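Local coordinates for ABC transporter, substrate binding protein (Mannopine) (Agrobacterium fabrum, PDB 5L9S) that probably captures mannopine-type opines in the periplasm as the substrate-binding component of an ABC transporter that imports them, at residues R150-A155 with L169-A174. Sequence-based numbering, arbitrary orientation.
Sequences RVLAAA and LDVDRA
Ala174, the residue most closely apposed to Leu152, is held in the first turn of helix 171-181 by the bond from its N to Asp170 O, 2.9 Å long. Its CA lies 5.1 Å from Leu152 CA, a small separation allowed by the small side chain of Ala174. The Ala174 methyl group sits against the backbone of the other helix, with CB 3.5 Å from Leu152 O, and also meets one branch of the leucine, CD2, at 3.7 Å. With CG anti to the carbonyl carbon (chi1 -65°), the side chain of Leu152 extends toward helix 171-181, where CD2 rests on Ala174 and CD1 reaches CG1 of Val171 at 4.4 Å. One turn on, the contact is reversed in kind, as the methyl CB of Ala155 approaches the carbonyl Ala174 O at 3.4 Å. Leu169, just ahead of the helix, spreads its fork over two neighbours, CD1 near Leu152 CB and CD2 4.2 Å from Ala153 CB. Asp170 N-caps the helix through a weak bond from Arg173 N to Asp170 OD1 (3.3 Å). Helix 307-325 covers the contact with Leu317 on Leu152, Trp309 on Leu169 and Arg320 on Val171. The two helices belong to the crossover between the parallel strands 140-143 and 185-189, in one lobe of the periplasmic binding protein fold. No polar bond joins the segments, and Asp172 and Arg173 form salt bridges elsewhere, with Arg320 and Asp159; alanine methyls set against backbone carbonyls bring the chains near, while Leu152, Leu169 and Val171 fill in around them by apolar contact.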
ATOM      1  N   ARG A 150      -2.711  -1.423  11.494  1.00 40.39           N
ATOM      2  CA  ARG A 150      -2.669  -2.775  10.929  1.00 37.09           C
ATOM      3  C   ARG A 150      -2.400  -3.828  12.002  1.00 40.77           C
ATOM      4  O   ARG A 150      -2.816  -4.963  11.857  1.00 40.60           O
ATOM      5  CB  ARG A 150      -1.595  -2.879   9.855  1.00 35.23           C
ATOM      6  CG  ARG A 150      -1.948  -2.311   8.498  1.00 40.35           C
ATOM      7  CD  ARG A 150      -0.748  -2.650   7.687  1.00 43.77           C
ATOM      8  NE  ARG A 150      -0.255  -1.584   6.815  1.00 51.49           N
ATOM      9  CZ  ARG A 150       0.375  -0.491   7.216  1.00 59.56           C
ATOM     10  NH1 ARG A 150       0.513  -0.232   8.513  1.00 61.88           N
ATOM     11  NH2 ARG A 150       0.811   0.386   6.332  1.00 43.78           N
ATOM     12  N   VAL A 151      -1.643  -3.478  13.038  1.00 39.15           N
ATOM     13  CA  VAL A 151      -1.354  -4.387  14.153  1.00 40.71           C
ATOM     14  C   VAL A 151      -2.658  -4.567  14.976  1.00 46.55           C
ATOM     15  O   VAL A 151      -3.008  -5.693  15.339  1.00 46.05           O
ATOM     16  CB  VAL A 151      -0.155  -3.891  15.011  1.00 44.88           C
ATOM     17  CG1 VAL A 151      -0.012  -4.681  16.300  1.00 46.45           C
ATOM     18  CG2 VAL A 151       1.138  -3.968  14.217  1.00 43.80           C
ATOM     19  N   LEU A 152      -3.376  -3.454  15.225  1.00 43.70           N
ATOM     20  CA  LEU A 152      -4.654  -3.389  15.929  1.00 44.72           C
ATOM     21  C   LEU A 152      -5.759  -4.114  15.172  1.00 46.64           C
ATOM     22  O   LEU A 152      -6.471  -4.924  15.764  1.00 45.80           O
ATOM     23  CB  LEU A 152      -5.037  -1.912  16.186  1.00 46.29           C
ATOM     24  CG  LEU A 152      -4.107  -1.112  17.142  1.00 51.49           C
ATOM     25  CD1 LEU A 152      -4.581   0.314  17.289  1.00 52.20           C
ATOM     26  CD2 LEU A 152      -4.037  -1.748  18.516  1.00 51.78           C
ATOM     27  N   ALA A 153      -5.872  -3.861  13.847  1.00 43.29           N
ATOM     28  CA  ALA A 153      -6.815  -4.551  12.958  1.00 42.94           C
ATOM     29  C   ALA A 153      -6.513  -6.072  12.867  1.00 47.19           C
ATOM     30  O   ALA A 153      -7.466  -6.850  12.820  1.00 49.74           O
ATOM     31  CB  ALA A 153      -6.816  -3.907  11.577  1.00 42.36           C
ATOM     32  N   ALA A 154      -5.219  -6.504  12.892  1.00 41.58           N
ATOM     33  CA  ALA A 154      -4.866  -7.939  12.902  1.00 41.74           C
ATOM     34  C   ALA A 154      -5.366  -8.567  14.198  1.00 49.51           C
ATOM     35  O   ALA A 154      -5.900  -9.666  14.155  1.00 51.30           O
ATOM     36  CB  ALA A 154      -3.358  -8.142  12.781  1.00 41.86           C
ATOM     37  N   ALA A 155      -5.253  -7.842  15.337  1.00 46.96           N
ATOM     38  CA  ALA A 155      -5.693  -8.288  16.669  1.00 47.92           C
ATOM     39  C   ALA A 155      -7.182  -8.477  16.687  1.00 53.28           C
ATOM     40  O   ALA A 155      -7.660  -9.501  17.168  1.00 55.61           O
ATOM     41  CB  ALA A 155      -5.273  -7.286  17.738  1.00 49.27           C
ATOM     42  N   LEU A 169     -12.480   0.825  14.275  1.00 59.33           N
ATOM     43  CA  LEU A 169     -11.688  -0.074  15.118  1.00 57.36           C
ATOM     44  C   LEU A 169     -11.974   0.092  16.601  1.00 63.51           C
ATOM     45  O   LEU A 169     -11.892   1.207  17.130  1.00 64.54           O
ATOM     46  CB  LEU A 169     -10.166   0.060  14.876  1.00 54.77           C
ATOM     47  CG  LEU A 169      -9.574  -0.110  13.467  1.00 54.58           C
ATOM     48  CD1 LEU A 169      -8.056  -0.030  13.529  1.00 51.89           C
ATOM     49  CD2 LEU A 169      -9.951  -1.432  12.854  1.00 54.92           C
ATOM     50  N   ASP A 170     -12.272  -1.035  17.276  1.00 60.34           N
ATOM     51  CA  ASP A 170     -12.494  -1.109  18.725  1.00 61.97           C
ATOM     52  C   ASP A 170     -11.080  -1.180  19.353  1.00 66.96           C
ATOM     53  O   ASP A 170     -10.542  -2.271  19.570  1.00 67.64           O
ATOM     54  CB  ASP A 170     -13.339  -2.363  19.034  1.00 64.00           C
ATOM     55  CG  ASP A 170     -13.798  -2.569  20.471  1.00 70.56           C
ATOM     56  OD1 ASP A 170     -13.263  -1.892  21.375  1.00 69.86           O
ATOM     57  OD2 ASP A 170     -14.615  -3.480  20.702  1.00 76.25           O
ATOM     58  N   VAL A 171     -10.452  -0.006  19.543  1.00 63.77           N
ATOM     59  CA  VAL A 171      -9.076   0.182  20.038  1.00 64.19           C
ATOM     60  C   VAL A 171      -8.842  -0.460  21.418  1.00 71.49           C
ATOM     61  O   VAL A 171      -7.764  -1.017  21.660  1.00 70.98           O
ATOM     62  CB  VAL A 171      -8.674   1.681  20.006  1.00 68.50           C
ATOM     63  CG1 VAL A 171      -7.229   1.891  20.455  1.00 68.02           C
ATOM     64  CG2 VAL A 171      -8.872   2.250  18.604  1.00 66.42           C
ATOM     65  N   ASP A 172      -9.855  -0.403  22.299  1.00 70.77           N
ATOM     66  CA  ASP A 172      -9.783  -1.006  23.629  1.00 73.15           C
ATOM     67  C   ASP A 172      -9.661  -2.522  23.544  1.00 74.72           C
ATOM     68  O   ASP A 172      -8.810  -3.101  24.218  1.00 75.97           O
ATOM     69  CB  ASP A 172     -10.980  -0.578  24.492  1.00 78.58           C
ATOM     70  CG  ASP A 172     -10.917   0.881  24.912  1.00 97.87           C
ATOM     71  OD1 ASP A 172      -9.830   1.329  25.343  1.00 97.87           O
ATOM     72  OD2 ASP A 172     -11.967   1.566  24.850  1.00110.79           O
ATOM     73  N   ARG A 173     -10.470  -3.150  22.667  1.00 67.35           N
ATOM     74  CA  ARG A 173     -10.480  -4.589  22.429  1.00 64.89           C
ATOM     75  C   ARG A 173      -9.185  -5.022  21.746  1.00 67.57           C
ATOM     76  O   ARG A 173      -8.582  -6.004  22.176  1.00 69.24           O
ATOM     77  CB  ARG A 173     -11.703  -4.958  21.591  1.00 60.25           C
ATOM     78  CG  ARG A 173     -11.973  -6.438  21.423  1.00 64.30           C
ATOM     79  CD  ARG A 173     -13.238  -6.605  20.610  1.00 66.95           C
ATOM     80  NE  ARG A 173     -13.349  -7.945  20.048  1.00 68.18           N
ATOM     81  CZ  ARG A 173     -14.401  -8.399  19.382  1.00 71.04           C
ATOM     82  NH1 ARG A 173     -15.443  -7.611  19.153  1.00 60.44           N
ATOM     83  NH2 ARG A 173     -14.406  -9.632  18.906  1.00 50.82           N
ATOM     84  N   ALA A 174      -8.749  -4.288  20.696  1.00 61.37           N
ATOM     85  CA  ALA A 174      -7.515  -4.565  19.957  1.00 58.39           C
ATOM     86  C   ALA A 174      -6.278  -4.647  20.871  1.00 63.20           C
ATOM     87  O   ALA A 174      -5.468  -5.573  20.713  1.00 63.22           O
ATOM     88  CB  ALA A 174      -7.312  -3.527  18.880  1.00 57.29           C
TER